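Local coordinates for protein metallopeptidase containing co-catalytic metalloactive site (Shewanella denitrificans OS217, PDB 3B2Y) that is a putative zinc-dependent metallopeptidase of the M14 family, probably a carboxypeptidase-like hydrolase, with a nickel ion in its metal site in this crystal, at residues A[73-78]-A[228-233]. Sequence-based numbering, arbitrary orientation. Where two conformers were deposited one is given.
Sequences SGFHGE and TSFEAF. With NI (nickel (II) ion), chain C.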
ATOM      1  N   SER A  73      -2.696   0.284  -1.135  0.50 31.04           N
ATOM      2  CA  SER A  73      -1.867  -0.362  -2.138  0.50 28.88           C
ATOM      3  C   SER A  73      -2.512  -0.175  -3.483  0.50 25.21           C
ATOM      4  O   SER A  73      -3.542   0.533  -3.605  0.50 27.78           O
ATOM      5  CB  SER A  73      -1.721  -1.845  -1.820  0.50 29.03           C
ATOM      6  OG  SER A  73      -0.718  -2.472  -2.604  0.50 31.10           O
ATOM      7  N   GLY A  74      -1.940  -0.861  -4.465  1.00 29.39           N
ATOM      8  CA  GLY A  74      -2.469  -0.888  -5.841  1.00 27.79           C
ATOM      9  C   GLY A  74      -2.525   0.465  -6.521  1.00 29.61           C
ATOM     10  O   GLY A  74      -3.385   0.696  -7.320  1.00 32.55           O
ATOM     11  N   PHE A  75      -1.561   1.349  -6.238  1.00 30.54           N
ATOM     12  CA  PHE A  75      -1.438   2.587  -7.022  1.00 29.85           C
ATOM     13  C   PHE A  75      -0.820   2.264  -8.410  1.00 32.24           C
ATOM     14  O   PHE A  75      -1.096   2.973  -9.374  1.00 30.84           O
ATOM     15  CB  PHE A  75      -0.516   3.589  -6.296  1.00 32.30           C
ATOM     16  CG  PHE A  75      -1.203   4.338  -5.194  1.00 32.73           C
ATOM     17  CD1 PHE A  75      -1.347   3.789  -3.928  1.00 39.81           C
ATOM     18  CD2 PHE A  75      -1.754   5.584  -5.450  1.00 34.97           C
ATOM     19  CE1 PHE A  75      -2.058   4.490  -2.936  1.00 42.06           C
ATOM     20  CE2 PHE A  75      -2.424   6.308  -4.453  1.00 40.62           C
ATOM     21  CZ  PHE A  75      -2.608   5.764  -3.224  1.00 38.25           C
ATOM     22  N   HIS A  76       0.095   1.265  -8.459  1.00 31.07           N
ATOM     23  CA  HIS A  76       0.824   0.922  -9.668  1.00 33.42           C
ATOM     24  C   HIS A  76       0.448  -0.490 -10.063  1.00 33.91           C
ATOM     25  O   HIS A  76       0.578  -1.433  -9.281  1.00 33.26           O
ATOM     26  CB  HIS A  76       2.319   1.094  -9.468  1.00 34.01           C
ATOM     27  CG  HIS A  76       2.720   2.507  -9.208  1.00 32.82           C
ATOM     28  ND1 HIS A  76       3.621   2.855  -8.245  1.00 35.88           N
ATOM     29  CD2 HIS A  76       2.300   3.676  -9.762  1.00 30.52           C
ATOM     30  CE1 HIS A  76       3.792   4.166  -8.240  1.00 33.16           C
ATOM     31  NE2 HIS A  76       3.000   4.690  -9.148  1.00 34.04           N
ATOM     32  N   GLY A  77      -0.074  -0.639 -11.266  1.00 34.39           N
ATOM     33  CA  GLY A  77      -0.660  -1.907 -11.640  1.00 33.04           C
ATOM     34  C   GLY A  77       0.265  -3.070 -11.837  1.00 34.71           C
ATOM     35  O   GLY A  77      -0.151  -4.212 -11.741  1.00 41.86           O
ATOM     36  N   GLU A  78       1.530  -2.793 -12.091  1.00 33.04           N
ATOM     37  CA  GLU A  78       2.538  -3.863 -12.179  1.00 32.36           C
ATOM     38  C   GLU A  78       2.936  -4.359 -10.760  1.00 33.33           C
ATOM     39  O   GLU A  78       3.620  -5.366 -10.638  1.00 33.45           O
ATOM     40  CB  GLU A  78       3.759  -3.422 -13.002  1.00 32.86           C
ATOM     41  CG  GLU A  78       4.919  -2.680 -12.350  1.00 36.56           C
ATOM     42  CD  GLU A  78       4.611  -1.251 -12.026  1.00 40.64           C
ATOM     43  OE1 GLU A  78       3.413  -0.962 -11.887  1.00 40.18           O
ATOM     44  OE2 GLU A  78       5.548  -0.419 -11.867  1.00 44.31           O
ATOM     45  N   THR A 228       5.829  14.129  -4.349  1.00 31.86           N
ATOM     46  CA  THR A 228       4.384  14.431  -4.472  1.00 31.38           C
ATOM     47  C   THR A 228       3.476  13.189  -4.371  1.00 31.23           C
ATOM     48  O   THR A 228       2.352  13.180  -4.879  1.00 33.80           O
ATOM     49  CB  THR A 228       4.020  15.181  -5.776  1.00 33.82           C
ATOM     50  OG1 THR A 228       4.173  14.317  -6.919  1.00 33.13           O
ATOM     51  CG2 THR A 228       4.830  16.437  -5.912  1.00 28.25           C
ATOM     52  N   SER A 229       3.964  12.187  -3.679  1.00 27.86           N
ATOM     53  CA  SER A 229       3.291  10.924  -3.509  1.00 30.37           C
ATOM     54  C   SER A 229       2.160  11.083  -2.494  1.00 26.43           C
ATOM     55  O   SER A 229       2.097  12.061  -1.712  1.00 27.04           O
ATOM     56  CB  SER A 229       4.278   9.891  -2.978  1.00 30.84           C
ATOM     57  OG  SER A 229       4.693  10.254  -1.666  1.00 31.05           O
ATOM     58  N   PHE A 230       1.277  10.106  -2.495  1.00 31.75           N
ATOM     59  CA  PHE A 230       0.140  10.069  -1.590  1.00 31.40           C
ATOM     60  C   PHE A 230       0.624  10.060  -0.129  1.00 30.38           C
ATOM     61  O   PHE A 230       0.176  10.824   0.686  1.00 33.04           O
ATOM     62  CB  PHE A 230      -0.603   8.767  -1.866  1.00 34.59           C
ATOM     63  CG  PHE A 230      -1.813   8.518  -1.003  1.00 31.43           C
ATOM     64  CD1 PHE A 230      -2.894   9.325  -1.091  1.00 31.79           C
ATOM     65  CD2 PHE A 230      -1.889   7.371  -0.204  1.00 34.76           C
ATOM     66  CE1 PHE A 230      -4.068   9.071  -0.311  1.00 33.54           C
ATOM     67  CE2 PHE A 230      -3.047   7.065   0.539  1.00 32.22           C
ATOM     68  CZ  PHE A 230      -4.152   7.930   0.474  1.00 34.49           C
ATOM     69  N   GLU A 231       1.603   9.215   0.145  1.00 31.58           N
ATOM     70  CA  GLU A 231       2.160   9.072   1.502  1.00 30.72           C
ATOM     71  C   GLU A 231       2.830  10.369   1.979  1.00 27.96           C
ATOM     72  O   GLU A 231       2.688  10.740   3.136  1.00 28.73           O
ATOM     73  CB  GLU A 231       3.051   7.809   1.584  1.00 38.90           C
ATOM     74  CG  GLU A 231       4.228   7.748   0.594  1.00 45.84           C
ATOM     75  CD  GLU A 231       3.910   7.148  -0.791  1.00 48.64           C
ATOM     76  OE1 GLU A 231       2.742   7.117  -1.240  1.00 40.17           O
ATOM     77  OE2 GLU A 231       4.883   6.725  -1.450  1.00 59.23           O
ATOM     78  N   ALA A 232       3.592  11.053   1.153  1.00 25.53           N
ATOM     79  CA  ALA A 232       4.216  12.316   1.608  1.00 28.36           C
ATOM     80  C   ALA A 232       3.154  13.368   1.883  1.00 29.21           C
ATOM     81  O   ALA A 232       3.280  14.168   2.826  1.00 28.89           O
ATOM     82  CB  ALA A 232       5.256  12.843   0.602  1.00 31.03           C
ATOM     83  N   PHE A 233       2.159  13.419   1.016  1.00 31.91           N
ATOM     84  CA  PHE A 233       0.946  14.245   1.201  1.00 31.70           C
ATOM     85  C   PHE A 233       0.292  14.012   2.581  1.00 29.87           C
ATOM     86  O   PHE A 233       0.003  14.950   3.325  1.00 27.42           O
ATOM     87  CB  PHE A 233      -0.105  13.957   0.097  1.00 33.71           C
ATOM     88  CG  PHE A 233      -1.405  14.631   0.340  1.00 27.31           C
ATOM     89  CD1 PHE A 233      -1.518  16.007   0.137  1.00 36.42           C
ATOM     90  CD2 PHE A 233      -2.537  13.926   0.830  1.00 31.72           C
ATOM     91  CE1 PHE A 233      -2.734  16.668   0.411  1.00 37.77           C
ATOM     92  CE2 PHE A 233      -3.751  14.587   1.109  1.00 28.87           C
ATOM     93  CZ  PHE A 233      -3.859  15.959   0.858  1.00 37.44           C
TER
HETATM   94 NI    NI C 275       4.975   1.773  -6.860  0.70 29.97          NI
HETATM   95  O   HOH W   1       7.178   1.242  -6.462  1.00 34.23           O
HETATM   96  O   HOH W   2       6.203   3.097  -7.031  1.00 40.30           O
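Phe75 and Phe230 carry this buried contact, ring against ring. The far end of the Phe75 ring does the touching. Its CZ lies over one face of the Phe230 ring, offset toward the rim, and comes to 3.5 Å from Phe230 CD2. The same CZ is 3.6 Å from Phe230 CG, while Phe75 CE2 reaches Phe230 CB at 4.0 Å. The two side chains cross at about a right angle. Their ring planes meet obliquely, at 40°, with centroids 5.2 Å apart. In Phe230 a chi1 of 179° sets CG opposite the backbone N, and the ring so placed turns one face to Phe75 CZ. With an alanine in place of Phe230, the tip of Phe75 would probably lose the ring face it rests on, leaving a gap between the metal-site loop and the helix.

No hydrogen bond joins the two segments. The helix start is fixed on its own side: Ser229 is the N-cap, and its OG accepts from Ala232 N at 3.1 Å. Next to Phe75 in sequence, His76 binds the nickel through ND1 at 2.2 Å. Glu79 and His170 complete the protein ligands. This His-x-x-Glu plus His set is the metal-binding pattern of M14 peptidases. Phe75 ties the ring pair to the metal site: it precedes one ligand, His76, in the chain and touches another, His170. His76 NE2 is hydrogen-bonded to Asn126 OD1, a second-shell contact that helps set the imidazole.

Segment 73-78 leaves the end of strand 68-73 and leads to helix 81-92. His170 places strand 165-172 beside Phe75, and Leu151 of helix 146-152 packs on both phenylalanines, linking that helix to the start of helix 230-236.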